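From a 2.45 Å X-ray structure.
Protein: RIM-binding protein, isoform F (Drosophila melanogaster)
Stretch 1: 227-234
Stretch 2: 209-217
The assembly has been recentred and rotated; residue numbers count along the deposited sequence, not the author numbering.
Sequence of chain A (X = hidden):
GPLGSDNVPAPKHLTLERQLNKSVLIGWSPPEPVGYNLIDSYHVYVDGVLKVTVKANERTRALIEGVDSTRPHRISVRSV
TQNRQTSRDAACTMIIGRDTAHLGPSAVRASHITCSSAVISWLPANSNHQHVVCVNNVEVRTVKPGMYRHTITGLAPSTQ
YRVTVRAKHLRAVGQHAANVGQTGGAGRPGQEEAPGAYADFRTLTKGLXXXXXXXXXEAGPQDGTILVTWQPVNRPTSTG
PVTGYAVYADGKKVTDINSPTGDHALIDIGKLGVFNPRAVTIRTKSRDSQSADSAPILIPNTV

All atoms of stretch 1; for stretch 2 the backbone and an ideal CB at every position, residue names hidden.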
# COMPACT_ATOMS: atom_id res chain seq x y z
N LEU A 227 -1.92 -31.03 -2.21
CA LEU A 227 -1.51 -30.15 -1.13
C LEU A 227 -2.28 -28.84 -1.19
O LEU A 227 -2.05 -28.02 -2.09
CB LEU A 227 -0.01 -29.91 -1.17
CG LEU A 227 0.47 -29.21 0.10
CD1 LEU A 227 0.86 -30.23 1.14
CD2 LEU A 227 1.64 -28.29 -0.23
N VAL A 228 -3.19 -28.65 -0.24
CA VAL A 228 -3.92 -27.40 -0.09
C VAL A 228 -3.21 -26.57 0.96
O VAL A 228 -2.77 -27.10 1.99
CB VAL A 228 -5.40 -27.65 0.28
CG1 VAL A 228 -5.49 -28.67 1.41
CG2 VAL A 228 -6.09 -26.35 0.67
N THR A 229 -3.05 -25.28 0.68
CA THR A 229 -2.38 -24.34 1.56
C THR A 229 -3.26 -23.12 1.76
O THR A 229 -4.18 -22.86 0.98
CB THR A 229 -1.03 -23.89 0.98
OG1 THR A 229 -1.27 -23.06 -0.16
CG2 THR A 229 -0.20 -25.09 0.57
N TRP A 230 -2.98 -22.38 2.83
CA TRP A 230 -3.74 -21.19 3.17
C TRP A 230 -2.93 -20.34 4.14
O TRP A 230 -1.99 -20.83 4.77
CB TRP A 230 -5.10 -21.53 3.78
CG TRP A 230 -4.97 -22.31 5.04
CD1 TRP A 230 -4.86 -21.82 6.32
CD2 TRP A 230 -4.92 -23.73 5.15
NE1 TRP A 230 -4.75 -22.87 7.21
CE2 TRP A 230 -4.77 -24.05 6.51
CE3 TRP A 230 -4.98 -24.77 4.22
CZ2 TRP A 230 -4.68 -25.35 6.96
CZ3 TRP A 230 -4.90 -26.06 4.67
CH2 TRP A 230 -4.76 -26.34 6.02
N GLN A 231 -3.31 -19.07 4.24
CA GLN A 231 -2.66 -18.16 5.17
C GLN A 231 -3.26 -18.29 6.56
O GLN A 231 -4.48 -18.15 6.71
CB GLN A 231 -2.78 -16.72 4.69
CG GLN A 231 -2.17 -15.69 5.65
CD GLN A 231 -3.00 -14.42 5.79
OE1 GLN A 231 -3.57 -13.92 4.82
NE2 GLN A 231 -3.07 -13.90 7.01
N PRO A 232 -2.46 -18.59 7.59
CA PRO A 232 -3.00 -18.64 8.95
C PRO A 232 -3.63 -17.31 9.32
O PRO A 232 -3.26 -16.26 8.80
CB PRO A 232 -1.76 -18.95 9.81
CG PRO A 232 -0.76 -19.53 8.86
CD PRO A 232 -1.02 -18.86 7.54
N VAL A 233 -4.58 -17.35 10.26
CA VAL A 233 -5.42 -16.19 10.52
C VAL A 233 -4.62 -15.07 11.18
O VAL A 233 -4.74 -13.89 10.81
CB VAL A 233 -6.62 -16.60 11.39
CG1 VAL A 233 -7.50 -17.56 10.64
CG2 VAL A 233 -6.11 -17.25 12.66
N ASN A 234 -3.79 -15.41 12.17
CA ASN A 234 -2.99 -14.43 12.90
C ASN A 234 -3.88 -13.36 13.54
O ASN A 234 -4.73 -13.65 14.39
CB ASN A 234 -1.95 -13.79 11.98
CG ASN A 234 -1.19 -12.67 12.66
OD1 ASN A 234 -1.02 -12.67 13.87
ND2 ASN A 234 -0.73 -11.71 11.87
N UNK A 209 -15.21 -16.58 14.28
CA UNK A 209 -13.90 -16.55 13.61
C UNK A 209 -13.99 -16.25 12.12
O UNK A 209 -15.05 -16.29 11.51
CB UNK A 209 -13.19 -17.89 13.81
N UNK A 210 -12.84 -15.98 11.55
CA UNK A 210 -12.75 -15.60 10.16
C UNK A 210 -12.05 -16.68 9.35
O UNK A 210 -11.09 -17.30 9.81
CB UNK A 210 -12.02 -14.26 10.02
N UNK A 211 -12.53 -16.94 8.14
CA UNK A 211 -11.94 -18.00 7.33
C UNK A 211 -10.55 -17.61 6.87
O UNK A 211 -10.23 -16.41 6.78
CB UNK A 211 -12.83 -18.32 6.12
N UNK A 212 -9.67 -18.58 6.59
CA UNK A 212 -8.35 -18.25 6.06
C UNK A 212 -8.43 -17.69 4.65
O UNK A 212 -9.37 -17.95 3.90
CB UNK A 212 -7.45 -19.49 6.08
N UNK A 213 -7.41 -16.93 4.29
CA UNK A 213 -7.28 -16.37 2.96
C UNK A 213 -6.14 -17.04 2.21
O UNK A 213 -5.43 -17.90 2.74
CB UNK A 213 -7.06 -14.86 3.03
N UNK A 214 -5.97 -16.61 0.96
CA UNK A 214 -4.89 -17.08 0.09
C UNK A 214 -4.88 -18.61 -0.00
O UNK A 214 -3.85 -19.26 0.11
CB UNK A 214 -3.54 -16.57 0.60
N UNK A 215 -6.07 -19.16 -0.23
CA UNK A 215 -6.20 -20.60 -0.42
C UNK A 215 -5.65 -20.96 -1.79
O UNK A 215 -6.02 -20.35 -2.81
CB UNK A 215 -7.66 -21.05 -0.28
N UNK A 216 -4.78 -21.96 -1.84
CA UNK A 216 -4.32 -22.50 -3.11
C UNK A 216 -4.27 -24.01 -3.01
O UNK A 216 -4.35 -24.60 -1.93
CB UNK A 216 -2.95 -21.93 -3.49
N UNK A 217 -4.08 -24.64 -4.16
CA UNK A 217 -4.11 -26.09 -4.23
C UNK A 217 -3.19 -26.56 -5.34
O UNK A 217 -3.08 -25.91 -6.38
CB UNK A 217 -5.54 -26.60 -4.45

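Position 209 lies beyond the reach of stretch 1: its CB points sideways with nothing of the partner within 5.5 Å. A phi of -57° permits proline without demanding it, and the contact sets no other rule. The deposited residue is Pro-209, which touches nothing here.

Position 210 also points its CB sideways into space free of stretch 1, so almost any side chain would fit. What matters is the backbone, whose carbonyl receives a methyl of the partner. The residue is Asp-210; its O lies 3.7 Å from Val-233 CG1, while its carboxylate is hydrogen-bonded elsewhere in the structure.

At 211 the CB points away and phi is -70°, so the choice is free, proline included. Pro-211 is found, making no contact.

Position 212 is the most constrained. Its CB points toward stretch 1, and the ideal CB at 212 sits 3.5 Å from Trp-230 CD1 and 3.3 Å from Gln-231 O, which leaves little room for growth straight ahead. A small residue such as alanine would suit, as would a compact apolar one that bends back; phi of -69° and psi of 156° add proline to the list. Pro-212 solves it by curling its ring back onto its own backbone. Pro-212 CB packs obliquely against the indole, 3.5 Å from Trp-230 CD1.

At 213 the ideal CB lies 4.0 Å from Gln-231 OE1. A polar or long side chain would suit, but the firm interaction belongs to the backbone. Gln-213 accepts a hydrogen bond through its O from Gln-231 N at 2.8 Å, nearly straight at 172°; the closest side-chain approach is Gln-213 CB to Gln-231 OE1, 4.0 Å.

Position 214 turns the chain through a corner, with phi/psi of 54/47°. This left-handed conformation favours glycine, asparagine or aspartate, yet the CB has space, the ideal CB at 214 being 4.2 Å from Gln-231 CB, so longer polar chains are possible. Glu-214 is deposited, its OE1 3.9 Å from Gln-231 CB, a van der Waals contact with an aliphatic carbon.

Beyond the corner, 215 points its CB away overall, although the ideal CB at 215 remains 4.1 Å from Thr-229 O and the same ideal CB at 215 is 4.8 Å from Trp-230 CB. Extended backbone angles and apolar neighbours suggest a branched aliphatic residue. Ile-215 places CG1 4.3 Å from Trp-230 CB and CG2 4.3 Å from Val-228 CG2, so its two branches reach different partners.

At 216 the CB lies on the face of Thr-229, the ideal CB at 216 being 3.9 Å from Thr-229 OG1. Threonine, serine or a flexible polar chain would all serve, since the antiparallel pairing is carried by the backbone. Gln-216 N donates to Thr-229 O and Thr-229 N to Gln-216 O, both at 3.0 Å.

Position 217 shares its face with Val-228, opposite it in a non-hydrogen-bonded pair, where valine, isoleucine or leucine would pack. Leu-217 brings CD1 to 4.3 Å from Val-228 CB, and Leu-217 CA makes a CA-H...O contact with Leu-227 O at 3.5 Å.

Stretch 2 (209-217) PDPPQEIQL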
# COMPACT_ATOMS: atom_id res chain seq x y z
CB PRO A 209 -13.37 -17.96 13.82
CG PRO A 209 -14.08 -18.49 15.00
CD PRO A 209 -15.26 -17.61 15.32
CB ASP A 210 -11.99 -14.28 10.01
CG ASP A 210 -12.89 -13.07 10.19
OD1 ASP A 210 -13.89 -12.95 9.44
OD2 ASP A 210 -12.62 -12.28 11.11
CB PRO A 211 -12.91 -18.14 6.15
CG PRO A 211 -13.68 -16.82 6.12
CD PRO A 211 -13.72 -16.32 7.52
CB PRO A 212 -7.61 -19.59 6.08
CG PRO A 212 -8.68 -20.61 6.03
CD PRO A 212 -9.83 -20.03 6.80
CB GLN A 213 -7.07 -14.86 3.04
CG GLN A 213 -8.09 -14.14 3.90
CD GLN A 213 -8.10 -12.65 3.64
OE1 GLN A 213 -7.98 -11.85 4.57
NE2 GLN A 213 -8.22 -12.27 2.37
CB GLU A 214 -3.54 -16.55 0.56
CG GLU A 214 -3.38 -15.04 0.38
CD GLU A 214 -2.10 -14.50 1.00
OE1 GLU A 214 -1.26 -15.31 1.44
OE2 GLU A 214 -1.95 -13.26 1.05
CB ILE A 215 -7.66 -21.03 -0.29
CG1 ILE A 215 -8.24 -20.55 1.05
CG2 ILE A 215 -7.78 -22.52 -0.50
CD1 ILE A 215 -9.05 -19.28 0.92
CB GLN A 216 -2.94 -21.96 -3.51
CG GLN A 216 -2.62 -20.60 -2.95
CD GLN A 216 -1.21 -20.16 -3.28
OE1 GLN A 216 -0.39 -20.96 -3.74
NE2 GLN A 216 -0.92 -18.89 -3.03
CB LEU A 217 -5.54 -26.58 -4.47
CG LEU A 217 -5.78 -28.07 -4.31
CD1 LEU A 217 -7.12 -28.27 -3.63
CD2 LEU A 217 -5.73 -28.78 -5.65
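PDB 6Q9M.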